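Local coordinates for protein poly-beta-hydroxybuterate polymerase (Cupriavidus necator, PDB 5T6O) that is the catalytic domain of a class I polyhydroxybutyrate synthase, an acyltransferase that probably links hydroxybutyryl units into polyester without a template, at residues Val103-Asp106 / Lys112-Val115; Thr127-Leu132 / Ala266-Pro271; Gly276-His281 / Ser322-Asp327; Val283-Ala288 / Leu299-Gly304. The protein carries 1 engineered substitution. All coordinates share one frame; numbering follows the deposited sequence. Where two conformers were deposited one is given.

Contact 1 (Val103-Asp106 / Lys112-Val115); sequences VARD and KINV
The guanidinium of Arg105 reaches past Ile113 to the start of the second segment, where its NH1 forms a salt bridge with Asp111, the residue just before Lys112. The chain stays extended from CG to NE, with CG anti to the backbone N (chi1 -176°), and this lets it span the gap between helix and strand. Across the segments Arg105 NE comes no nearer than 4.5 Å to Lys112 N; its hydrogen bond, like that of NH1, goes to a residue beside the segments. Next to the charge, the apolar part of the contact belongs to Ile113, and its two branches divide the work. CG2 presses on the root of the arginine, 3.8 Å from Arg105 CA and 4.1 Å from Arg105 CB. The other branch carries Ile113 CD1 to within 4.2 Å of Ala104 CB, since CG1 sits in the crowded position between N and carbonyl carbon (chi1 68°). The methyl of Ala104 keeps the helix surface low, and a beta-branched residue suits a strand, its two branches covering two neighbouring helix residues. CB of Lys112 points away from the helix, and its NZ is hydrogen-bonded to His138 O. Helix 89-108 is thereby laid against strand 113-118, an inner strand of the alpha/beta hydrolase sheet, between strands 140-146 and 40-43. Between the segments themselves the grip is purely dispersive; the arginine's charge is met by the connecting turn.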
loop_
_atom_site.group_PDB
_atom_site.type_symbol
_atom_site.label_atom_id
_atom_site.label_comp_id
_atom_site.label_asym_id
_atom_site.label_seq_id
_atom_site.Cartn_x
_atom_site.Cartn_y
_atom_site.Cartn_z
ATOM N N VAL A 103 -11.835 35.022 25.723
ATOM C CA VAL A 103 -10.921 36.062 26.185
ATOM C C VAL A 103 -10.324 36.810 25.005
ATOM O O VAL A 103 -10.252 38.047 25.010
ATOM C CB VAL A 103 -9.832 35.456 27.089
ATOM C CG1 VAL A 103 -8.813 36.534 27.471
ATOM C CG2 VAL A 103 -10.474 34.828 28.347
ATOM N N ALA A 104 -9.888 36.083 23.973
ATOM C CA ALA A 104 -9.353 36.752 22.788
ATOM C C ALA A 104 -10.400 37.651 22.138
ATOM O O ALA A 104 -10.103 38.781 21.734
ATOM C CB ALA A 104 -8.845 35.716 21.790
ATOM N N ARG A 105 -11.638 37.166 22.029
ATOM C CA ARG A 105 -12.706 37.976 21.456
ATOM C C ARG A 105 -12.984 39.209 22.312
ATOM O O ARG A 105 -13.239 40.299 21.786
ATOM C CB ARG A 105 -13.965 37.120 21.312
ATOM C CG ARG A 105 -15.132 37.803 20.651
ATOM C CD ARG A 105 -16.268 36.814 20.432
ATOM N NE ARG A 105 -17.478 37.487 19.978
ATOM C CZ ARG A 105 -18.411 37.974 20.790
ATOM N NH1 ARG A 105 -19.481 38.578 20.287
ATOM N NH2 ARG A 105 -18.276 37.855 22.107
ATOM N N ASP A 106 -12.927 39.057 23.637
ATOM C CA ASP A 106 -13.158 40.192 24.523
ATOM C C ASP A 106 -12.077 41.250 24.353
ATOM O O ASP A 106 -12.370 42.445 24.235
ATOM C CB ASP A 106 -13.207 39.720 25.974
ATOM C CG ASP A 106 -13.620 40.823 26.929
ATOM O OD1 ASP A 106 -12.764 41.653 27.307
ATOM O OD2 ASP A 106 -14.809 40.853 27.303
ATOM N N LYS A 112 -16.372 38.922 15.864
ATOM C CA LYS A 112 -15.847 37.632 15.438
ATOM C C LYS A 112 -14.332 37.704 15.313
ATOM O O LYS A 112 -13.765 38.759 14.998
ATOM C CB LYS A 112 -16.452 37.188 14.095
ATOM C CG LYS A 112 -17.969 36.996 14.128
ATOM C CD LYS A 112 -18.495 36.471 12.797
ATOM C CE LYS A 112 -20.022 36.427 12.768
ATOM N NZ LYS A 112 -20.568 35.496 13.787
ATOM N N ILE A 113 -13.685 36.559 15.557
ATOM C CA ILE A 113 -12.245 36.405 15.410
ATOM C C ILE A 113 -11.970 35.275 14.426
ATOM O O ILE A 113 -12.827 34.434 14.139
ATOM C CB ILE A 113 -11.545 36.128 16.763
ATOM C CG1 ILE A 113 -11.924 34.739 17.302
ATOM C CG2 ILE A 113 -11.876 37.230 17.776
ATOM C CD1 ILE A 113 -11.212 34.366 18.608
ATOM N N ASN A 114 -10.757 35.264 13.897
ATOM C CA ASN A 114 -10.290 34.119 13.131
ATOM C C ASN A 114 -9.630 33.134 14.078
ATOM O O ASN A 114 -9.029 33.525 15.083
ATOM C CB ASN A 114 -9.313 34.560 12.044
ATOM C CG ASN A 114 -10.007 35.305 10.927
ATOM O OD1 ASN A 114 -11.122 34.950 10.534
ATOM N ND2 ASN A 114 -9.369 36.348 10.424
ATOM N N VAL A 115 -9.776 31.840 13.790
ATOM C CA VAL A 115 -9.129 30.838 14.626
ATOM C C VAL A 115 -8.338 29.868 13.759
ATOM O O VAL A 115 -8.640 29.646 12.582
ATOM C CB VAL A 115 -10.121 30.065 15.531
ATOM C CG1 VAL A 115 -11.037 31.022 16.291
ATOM C CG2 VAL A 115 -10.910 29.050 14.732
#

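Contact 2 (Thr127-Leu132 / Ala266-Pro271); sequences TALAVL and ASIDVP
Ser267 lays its side chain against Ala130, with OG 4.1 Å from Ala130 CB. OG is also 3.8 Å from Ala130 O, too far to bond it; the hydroxyl is instead hydrogen-bonded to Asp264 O, within its own loop. That bond within the loop satisfies the hydroxyl, which suits a small polar residue set against a helix. Ile268 follows and does most of the packing. Its CG1 lies over the helix backbone, 3.8 Å from Ala130 N and 4.1 Å from Ala130 CB, while Ile268 CG2, placed anti to the backbone N (chi1 -62° for CG1), comes to 4.1 Å from Leu129 CB. The isoleucine thus straddles two consecutive helix residues, and the bare methyl of Ala130 lets it come this near: the CA atoms of Ala130 and Ile268 are 5.2 Å apart. Asp269, with left-handed backbone angles, then turns the chain, and Val270 and Pro271 carry it to strand 140-146, where Val270 packs on Val143, a residue that Leu129 also touches. The loop before strand 272-277 is so seated on helix 120-134, the helix that follows the nucleophile strand in alpha/beta hydrolases. With no hydrogen bond crossing between the segments, the contact rests mainly on apolar packing by Ile268, the serine hydroxyl being satisfied inside its own loop.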
loop_
_atom_site.group_PDB
_atom_site.type_symbol
_atom_site.label_atom_id
_atom_site.label_comp_id
_atom_site.label_asym_id
_atom_site.label_seq_id
_atom_site.Cartn_x
_atom_site.Cartn_y
_atom_site.Cartn_z
ATOM N N THR A 127 -13.986 20.965 17.807
ATOM C CA THR A 127 -14.986 20.511 18.767
ATOM C C THR A 127 -15.564 21.689 19.542
ATOM O O THR A 127 -16.782 21.786 19.724
ATOM C CB THR A 127 -14.364 19.480 19.714
ATOM O OG1 THR A 127 -13.876 18.374 18.945
ATOM C CG2 THR A 127 -15.384 18.989 20.745
ATOM N N ALA A 128 -14.700 22.616 19.968
ATOM C CA ALA A 128 -15.152 23.775 20.734
ATOM C C ALA A 128 -16.126 24.631 19.936
ATOM O O ALA A 128 -17.145 25.084 20.472
ATOM C CB ALA A 128 -13.950 24.612 21.175
ATOM N N LEU A 129 -15.824 24.882 18.660
ATOM C CA LEU A 129 -16.731 25.695 17.859
ATOM C C LEU A 129 -18.041 24.962 17.590
ATOM O O LEU A 129 -19.103 25.591 17.549
ATOM C CB LEU A 129 -16.044 26.112 16.557
ATOM C CG LEU A 129 -14.970 27.185 16.755
ATOM C CD1 LEU A 129 -14.176 27.371 15.480
ATOM C CD2 LEU A 129 -15.599 28.510 17.186
ATOM N N ALA A 130 -17.994 23.635 17.443
ATOM C CA ALA A 130 -19.230 22.875 17.299
ATOM C C ALA A 130 -20.061 22.930 18.581
ATOM O O ALA A 130 -21.293 23.023 18.523
ATOM C CB ALA A 130 -18.922 21.429 16.911
ATOM N N VAL A 131 -19.405 22.859 19.744
ATOM C CA VAL A 131 -20.117 23.028 21.013
ATOM C C VAL A 131 -20.752 24.410 21.077
ATOM O O VAL A 131 -21.932 24.557 21.423
ATOM C CB VAL A 131 -19.170 22.781 22.203
ATOM C CG1 VAL A 131 -19.792 23.293 23.526
ATOM C CG2 VAL A 131 -18.837 21.291 22.312
ATOM N N LEU A 132 -19.978 25.442 20.732
ATOM C CA LEU A 132 -20.490 26.807 20.777
ATOM C C LEU A 132 -21.663 26.999 19.818
ATOM O O LEU A 132 -22.632 27.693 20.148
ATOM C CB LEU A 132 -19.361 27.793 20.461
ATOM C CG LEU A 132 -18.382 28.048 21.613
ATOM C CD1 LEU A 132 -17.088 28.711 21.126
ATOM C CD2 LEU A 132 -19.056 28.900 22.681
ATOM N N ALA A 266 -20.603 19.876 11.166
ATOM C CA ALA A 266 -21.189 20.711 10.124
ATOM C C ALA A 266 -21.782 21.996 10.684
ATOM O O ALA A 266 -22.017 22.936 9.918
ATOM C CB ALA A 266 -22.262 19.939 9.346
ATOM N N SER A 267 -22.025 22.067 11.995
ATOM C CA SER A 267 -22.630 23.260 12.578
ATOM C C SER A 267 -21.638 24.405 12.743
ATOM O O SER A 267 -22.063 25.532 13.010
ATOM C CB SER A 267 -23.273 22.926 13.936
ATOM O OG SER A 267 -22.281 22.619 14.904
ATOM N N ILE A 268 -20.335 24.153 12.578
ATOM C CA ILE A 268 -19.353 25.231 12.662
ATOM C C ILE A 268 -19.638 26.291 11.603
ATOM O O ILE A 268 -19.682 27.492 11.895
ATOM C CB ILE A 268 -17.931 24.664 12.531
ATOM C CG1 ILE A 268 -17.645 23.697 13.693
ATOM C CG2 ILE A 268 -16.900 25.808 12.512
ATOM C CD1 ILE A 268 -16.354 22.934 13.542
ATOM N N ASP A 269 -19.788 25.859 10.352
ATOM C CA ASP A 269 -20.394 26.641 9.270
ATOM C C ASP A 269 -19.762 28.028 9.112
ATOM O O ASP A 269 -20.432 29.063 9.146
ATOM C CB ASP A 269 -21.910 26.749 9.474
ATOM C CG ASP A 269 -22.609 27.341 8.270
ATOM O OD1 ASP A 269 -22.014 27.286 7.170
ATOM O OD2 ASP A 269 -23.738 27.869 8.423
ATOM N N VAL A 270 -18.448 28.037 8.920
ATOM C CA VAL A 270 -17.740 29.259 8.541
ATOM C C VAL A 270 -16.717 28.911 7.472
ATOM O O VAL A 270 -16.338 27.743 7.312
ATOM C CB VAL A 270 -17.041 29.927 9.744
ATOM C CG1 VAL A 270 -18.043 30.261 10.859
ATOM C CG2 VAL A 270 -15.911 29.051 10.249
ATOM N N PRO A 271 -16.264 29.904 6.710
ATOM C CA PRO A 271 -15.191 29.641 5.741
ATOM C C PRO A 271 -14.006 28.957 6.414
ATOM O O PRO A 271 -13.560 29.361 7.490
ATOM C CB PRO A 271 -14.833 31.039 5.237
ATOM C CG PRO A 271 -16.103 31.800 5.369
ATOM C CD PRO A 271 -16.742 31.297 6.631
#

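Contact 3 (Gly276-His281 / Ser322-Asp327); sequences GSREDH and SHWTND. With SO4 (sulfate ion), chain B.
Arg278 sends its side chain out with CG anti to the backbone N (chi1 -175°) and stays extended to NE, while Trp324 has CG beside its backbone N (chi1 -70°), and the two side chains cross obliquely. This happens at one end of the alpha/beta hydrolase sheet, where strands 272-277 and 322-325 lie on either side of strand 299-304. Arg278 stands in a type I beta turn running from Ser277 to Asp280, closed by Asp280 N to Ser277 O at 3.2 Å; the turn leads to Asp280, whose OD2 is hydrogen-bonded to His308, consistent with the acid-histidine pair of this fold's catalytic triad. The guanidinium meets the indole with its edge, and the two planes are 80° apart. Arg278 NH1 is 3.4 Å from Trp324 CZ2 and 3.6 Å from Trp324 CH2, and the aliphatic Arg278 CD reaches 3.9 Å from Trp324 CH2. The broad ring of Trp324, packed also on Leu303 and Leu337, gives the arginine a firm flank, and the long arginine can follow it while its charge faces polar partners. NH1 forms a salt bridge with Asp163 of the third subunit, so the pair belongs to a subunit interface. Another edge of the guanidinium holds a sulfate ion, probably from the crystallisation liquor, which lies near the guanidinium plane and is gripped by two N-H groups. Arg278 NE bonds SO4 O3 at 2.8 Å, almost straight, and Arg278 NH2 bonds SO4 O1 at 2.6 Å, somewhat more bent.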
loop_
_atom_site.group_PDB
_atom_site.type_symbol
_atom_site.label_atom_id
_atom_site.label_comp_id
_atom_site.label_asym_id
_atom_site.label_seq_id
_atom_site.Cartn_x
_atom_site.Cartn_y
_atom_site.Cartn_z
ATOM N N GLY A 276 -2.949 20.046 4.493
ATOM C CA GLY A 276 -2.230 18.833 4.838
ATOM C C GLY A 276 -0.929 18.756 4.062
ATOM O O GLY A 276 -0.732 19.468 3.077
ATOM N N SER A 277 -0.037 17.871 4.517
ATOM C CA SER A 277 1.263 17.672 3.882
ATOM C C SER A 277 1.335 16.295 3.219
ATOM O O SER A 277 0.911 15.288 3.797
ATOM C CB SER A 277 2.400 17.822 4.899
ATOM O OG SER A 277 2.449 19.140 5.434
ATOM N N ARG A 278 1.900 16.247 2.014
ATOM C CA ARG A 278 1.736 15.050 1.187
ATOM C C ARG A 278 2.433 13.817 1.771
ATOM O O ARG A 278 1.908 12.698 1.663
ATOM C CB ARG A 278 2.244 15.309 -0.225
ATOM C CG ARG A 278 1.967 14.112 -1.106
ATOM C CD ARG A 278 2.097 14.450 -2.552
ATOM N NE ARG A 278 1.779 13.283 -3.356
ATOM C CZ ARG A 278 1.981 13.230 -4.663
ATOM N NH1 ARG A 278 2.493 14.291 -5.280
ATOM N NH2 ARG A 278 1.681 12.127 -5.340
ATOM N N GLU A 279 3.631 13.975 2.338
ATOM C CA GLU A 279 4.361 12.832 2.885
ATOM C C GLU A 279 4.152 12.682 4.391
ATOM O O GLU A 279 4.953 12.021 5.062
ATOM C CB GLU A 279 5.854 12.938 2.588
ATOM C CG GLU A 279 6.214 13.373 1.165
ATOM C CD GLU A 279 5.666 12.486 0.054
ATOM O OE1 GLU A 279 5.397 11.282 0.276
ATOM O OE2 GLU A 279 5.525 13.009 -1.075
ATOM N N ASP A 280 3.107 13.297 4.930
ATOM C CA ASP A 280 2.821 13.242 6.361
ATOM C C ASP A 280 2.220 11.880 6.686
ATOM O O ASP A 280 1.164 11.531 6.153
ATOM C CB ASP A 280 1.857 14.377 6.713
ATOM C CG ASP A 280 1.660 14.567 8.207
ATOM O OD1 ASP A 280 1.980 13.658 9.000
ATOM O OD2 ASP A 280 1.157 15.652 8.575
ATOM N N HIS A 281 2.886 11.105 7.543
ATOM C CA HIS A 281 2.370 9.801 7.953
ATOM C C HIS A 281 1.876 9.797 9.387
ATOM O O HIS A 281 1.500 8.744 9.905
ATOM C CB HIS A 281 3.433 8.732 7.739
ATOM C CG HIS A 281 3.825 8.605 6.304
ATOM N ND1 HIS A 281 2.920 8.266 5.321
ATOM C CD2 HIS A 281 4.999 8.840 5.673
ATOM C CE1 HIS A 281 3.526 8.265 4.147
ATOM N NE2 HIS A 281 4.789 8.608 4.334
ATOM N N SER A 322 7.106 22.918 -2.608
ATOM C CA SER A 322 6.003 23.247 -3.501
ATOM C C SER A 322 4.697 22.967 -2.761
ATOM O O SER A 322 4.701 22.496 -1.619
ATOM C CB SER A 322 6.108 22.445 -4.802
ATOM O OG SER A 322 6.067 21.049 -4.547
ATOM N N HIS A 323 3.576 23.257 -3.425
ATOM C CA HIS A 323 2.256 22.964 -2.875
ATOM C C HIS A 323 1.260 22.874 -4.024
ATOM O O HIS A 323 1.493 23.410 -5.111
ATOM C CB HIS A 323 1.823 24.026 -1.851
ATOM C CG HIS A 323 1.649 25.394 -2.442
ATOM N ND1 HIS A 323 2.711 26.229 -2.724
ATOM C CD2 HIS A 323 0.532 26.070 -2.807
ATOM C CE1 HIS A 323 2.255 27.363 -3.229
ATOM N NE2 HIS A 323 0.935 27.290 -3.294
ATOM N N TRP A 324 0.153 22.175 -3.781
ATOM C CA TRP A 324 -0.878 21.963 -4.801
ATOM C C TRP A 324 -2.171 22.680 -4.426
ATOM O O TRP A 324 -2.554 22.709 -3.253
ATOM C CB TRP A 324 -1.207 20.475 -4.975
ATOM C CG TRP A 324 -0.144 19.627 -5.603
ATOM C CD1 TRP A 324 -0.083 19.209 -6.912
ATOM C CD2 TRP A 324 0.989 19.056 -4.943
ATOM N NE1 TRP A 324 1.029 18.418 -7.101
ATOM C CE2 TRP A 324 1.706 18.314 -5.911
ATOM C CE3 TRP A 324 1.474 19.107 -3.628
ATOM C CZ2 TRP A 324 2.884 17.634 -5.604
ATOM C CZ3 TRP A 324 2.640 18.422 -3.323
ATOM C CH2 TRP A 324 3.334 17.695 -4.312
ATOM N N THR A 325 -2.875 23.212 -5.434
ATOM C CA THR A 325 -4.200 23.777 -5.230
ATOM C C THR A 325 -5.174 23.174 -6.234
ATOM O O THR A 325 -4.793 22.769 -7.339
ATOM C CB THR A 325 -4.223 25.317 -5.372
ATOM O OG1 THR A 325 -3.856 25.690 -6.708
ATOM C CG2 THR A 325 -3.279 25.991 -4.355
ATOM N N ASN A 326 -6.441 23.125 -5.829
ATOM C CA ASN A 326 -7.532 22.724 -6.718
ATOM C C ASN A 326 -8.821 23.218 -6.083
ATOM O O ASN A 326 -9.129 22.843 -4.948
ATOM C CB ASN A 326 -7.550 21.201 -6.919
ATOM C CG ASN A 326 -8.628 20.736 -7.908
ATOM O OD1 ASN A 326 -9.413 21.532 -8.430
ATOM N ND2 ASN A 326 -8.650 19.430 -8.180
ATOM N N ASP A 327 -9.563 24.070 -6.799
ATOM C CA ASP A 327 -10.800 24.629 -6.259
ATOM C C ASP A 327 -11.933 23.614 -6.228
ATOM O O ASP A 327 -12.855 23.765 -5.421
ATOM C CB ASP A 327 -11.226 25.855 -7.069
ATOM C CG ASP A 327 -10.344 27.063 -6.808
ATOM O OD1 ASP A 327 -9.343 26.930 -6.069
ATOM O OD2 ASP A 327 -10.644 28.149 -7.352
HETATM S S SO4 B . 0.104 9.969 -2.856
HETATM O O1 SO4 B . 0.010 10.390 -4.252
HETATM O O2 SO4 B . 0.601 8.593 -2.822
HETATM O O3 SO4 B . 1.040 10.830 -2.133
HETATM O O4 SO4 B . -1.225 10.035 -2.241
#

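Contact 4 (Val283-Ala288 / Leu299-Gly304); sequences VPWTAA and LRFVLG. With SO4 (sulfate ion), chain B.
Leu303 lies over one face of the Trp285 indole: its CD2 stands 4.0 Å from the centroid of the six-membered ring, only 9° off the normal, a CH-pi contact. Its other methyl, Leu303 CD1, presses closer to the root, 3.5 Å from Trp285 CB. Phe301 CE2 lies 3.8 Å from Trp285 CE3, while its CZ meets the indole at the edge, and the two side chains cross at about a right angle. On the other side of the phenyl, Phe301 CE1 is 3.9 Å from Ala288 C; a small alanine here lets the ring lie close. These contacts join the helix and the second strand of a beta-alpha-beta unit made by strand 272-277, helix 285-289 and strand 299-304. Trp285 turns CG between its backbone N and carbonyl carbon (chi1 84°), which brings the indole against Leu303 and Phe301. Its other face is covered by Thr286 CG2, and Trp285 NE1 donates in the ring plane to SO4 O4 at 3.1 Å, a nearly straight bond. Pro284 occupies the N-cap position, where a proline ring costs no helix N-H, and Pro284 O accepts from Ala288 N at 3.1 Å. Farther out, Tyr289 and Trp336 meet the Phe301 ring edge-to-face, and Pro333 and Leu337 of helix 333-339 pack on Trp285.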
loop_
_atom_site.group_PDB
_atom_site.type_symbol
_atom_site.label_atom_id
_atom_site.label_comp_id
_atom_site.label_asym_id
_atom_site.label_seq_id
_atom_site.Cartn_x
_atom_site.Cartn_y
_atom_site.Cartn_z
ATOM N N VAL A 283 -0.443 12.539 10.254
ATOM C CA VAL A 283 -1.762 12.931 9.768
ATOM C C VAL A 283 -1.742 12.713 8.257
ATOM O O VAL A 283 -1.331 13.621 7.519
ATOM C CB VAL A 283 -2.079 14.394 10.133
ATOM C CG1 VAL A 283 -3.437 14.822 9.596
ATOM C CG2 VAL A 283 -2.011 14.615 11.653
ATOM N N PRO A 284 -2.135 11.538 7.750
ATOM C CA PRO A 284 -2.143 11.325 6.296
ATOM C C PRO A 284 -2.886 12.448 5.587
ATOM O O PRO A 284 -3.924 12.915 6.058
ATOM C CB PRO A 284 -2.876 9.985 6.140
ATOM C CG PRO A 284 -2.565 9.249 7.433
ATOM C CD PRO A 284 -2.566 10.336 8.492
ATOM N N TRP A 285 -2.351 12.896 4.449
ATOM C CA TRP A 285 -2.989 14.033 3.791
ATOM C C TRP A 285 -4.393 13.676 3.333
ATOM O O TRP A 285 -5.284 14.531 3.344
ATOM C CB TRP A 285 -2.131 14.559 2.625
ATOM C CG TRP A 285 -2.267 13.860 1.282
ATOM C CD1 TRP A 285 -1.459 12.880 0.790
ATOM C CD2 TRP A 285 -3.242 14.130 0.256
ATOM N NE1 TRP A 285 -1.875 12.510 -0.471
ATOM C CE2 TRP A 285 -2.972 13.256 -0.818
ATOM C CE3 TRP A 285 -4.314 15.018 0.145
ATOM C CZ2 TRP A 285 -3.731 13.248 -1.987
ATOM C CZ3 TRP A 285 -5.074 15.011 -1.024
ATOM C CH2 TRP A 285 -4.777 14.132 -2.070
ATOM N N THR A 286 -4.622 12.405 2.988
ATOM C CA THR A 286 -5.961 11.976 2.600
ATOM C C THR A 286 -6.924 12.039 3.780
ATOM O O THR A 286 -8.130 12.264 3.589
ATOM C CB THR A 286 -5.900 10.558 2.037
ATOM O OG1 THR A 286 -5.243 9.707 2.979
ATOM C CG2 THR A 286 -5.100 10.542 0.747
ATOM N N ALA A 287 -6.408 11.842 4.997
ATOM C CA ALA A 287 -7.237 11.934 6.197
ATOM C C ALA A 287 -7.612 13.379 6.484
ATOM O O ALA A 287 -8.764 13.670 6.816
ATOM C CB ALA A 287 -6.508 11.315 7.395
ATOM N N ALA A 288 -6.652 14.302 6.354
ATOM C CA ALA A 288 -6.994 15.720 6.417
ATOM C C ALA A 288 -8.027 16.074 5.359
ATOM O O ALA A 288 -8.988 16.799 5.640
ATOM C CB ALA A 288 -5.745 16.581 6.242
ATOM N N LEU A 299 -15.067 25.949 1.600
ATOM C CA LEU A 299 -13.859 25.247 2.004
ATOM C C LEU A 299 -12.778 25.435 0.951
ATOM O O LEU A 299 -13.063 25.529 -0.245
ATOM C CB LEU A 299 -14.117 23.750 2.197
ATOM C CG LEU A 299 -15.347 23.393 3.021
ATOM C CD1 LEU A 299 -15.472 21.864 3.147
ATOM C CD2 LEU A 299 -15.259 24.057 4.388
ATOM N N ARG A 300 -11.537 25.491 1.413
ATOM C CA ARG A 300 -10.360 25.469 0.554
ATOM C C ARG A 300 -9.442 24.381 1.076
ATOM O O ARG A 300 -9.211 24.301 2.289
ATOM C CB ARG A 300 -9.643 26.822 0.555
ATOM C CG ARG A 300 -8.366 26.859 -0.291
ATOM C CD ARG A 300 -7.972 28.303 -0.602
ATOM N NE ARG A 300 -6.806 28.400 -1.487
ATOM C CZ ARG A 300 -6.847 28.235 -2.803
ATOM N NH1 ARG A 300 -7.996 27.954 -3.409
ATOM N NH2 ARG A 300 -5.738 28.352 -3.522
ATOM N N PHE A 301 -8.953 23.517 0.188
ATOM C CA PHE A 301 -7.976 22.508 0.588
ATOM C C PHE A 301 -6.665 22.760 -0.141
ATOM O O PHE A 301 -6.659 22.965 -1.361
ATOM C CB PHE A 301 -8.447 21.081 0.305
ATOM C CG PHE A 301 -7.507 20.044 0.860
ATOM C CD1 PHE A 301 -7.640 19.612 2.173
ATOM C CD2 PHE A 301 -6.472 19.537 0.087
ATOM C CE1 PHE A 301 -6.761 18.680 2.695
ATOM C CE2 PHE A 301 -5.589 18.602 0.600
ATOM C CZ PHE A 301 -5.735 18.176 1.910
ATOM N N VAL A 302 -5.560 22.731 0.601
ATOM C CA VAL A 302 -4.239 22.986 0.041
ATOM C C VAL A 302 -3.290 21.921 0.566
ATOM O O VAL A 302 -3.292 21.614 1.762
ATOM C CB VAL A 302 -3.739 24.404 0.375
ATOM C CG1 VAL A 302 -2.297 24.585 -0.082
ATOM C CG2 VAL A 302 -4.648 25.446 -0.273
ATOM N N LEU A 303 -2.512 21.333 -0.337
ATOM C CA LEU A 303 -1.579 20.257 -0.033
ATOM C C LEU A 303 -0.158 20.792 -0.153
ATOM O O LEU A 303 0.232 21.265 -1.224
ATOM C CB LEU A 303 -1.784 19.096 -1.008
ATOM C CG LEU A 303 -0.976 17.815 -0.823
ATOM C CD1 LEU A 303 -1.287 17.216 0.532
ATOM C CD2 LEU A 303 -1.333 16.833 -1.950
ATOM N N GLY A 304 0.605 20.725 0.935
ATOM C CA GLY A 304 2.011 21.079 0.894
ATOM C C GLY A 304 2.866 19.851 0.648
ATOM O O GLY A 304 2.505 18.747 1.018
HETATM S S SO4 B . 0.104 9.969 -2.856
HETATM O O1 SO4 B . 0.010 10.390 -4.252
HETATM O O2 SO4 B . 0.601 8.593 -2.822
HETATM O O3 SO4 B . 1.040 10.830 -2.133
HETATM O O4 SO4 B . -1.225 10.035 -2.241
#

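Overall arrangement
Contact 1 sets a helix on an inner strand, and contact 2 sets the next helix against a loop; the two touch, Val115 CG2 packing 3.7 Å from Leu129 CD1, for strand 113-118 is followed by helix 120-134. Contacts 3 and 4 form a second pair toward the sheet end, their centres about 6 Å apart, with contact 4 nested in the loop closed by contact 3; both use strands next to 299-304 or that strand itself, and they share the sulfate. Contacts 2 and 4 are buried and have no hydrogen bond between their segments, one mainly aliphatic, the other aromatic. Contacts 1 and 3 are partly buried and each carries an arginine: Arg105 serves its own chain, whereas Arg278 faces other subunits.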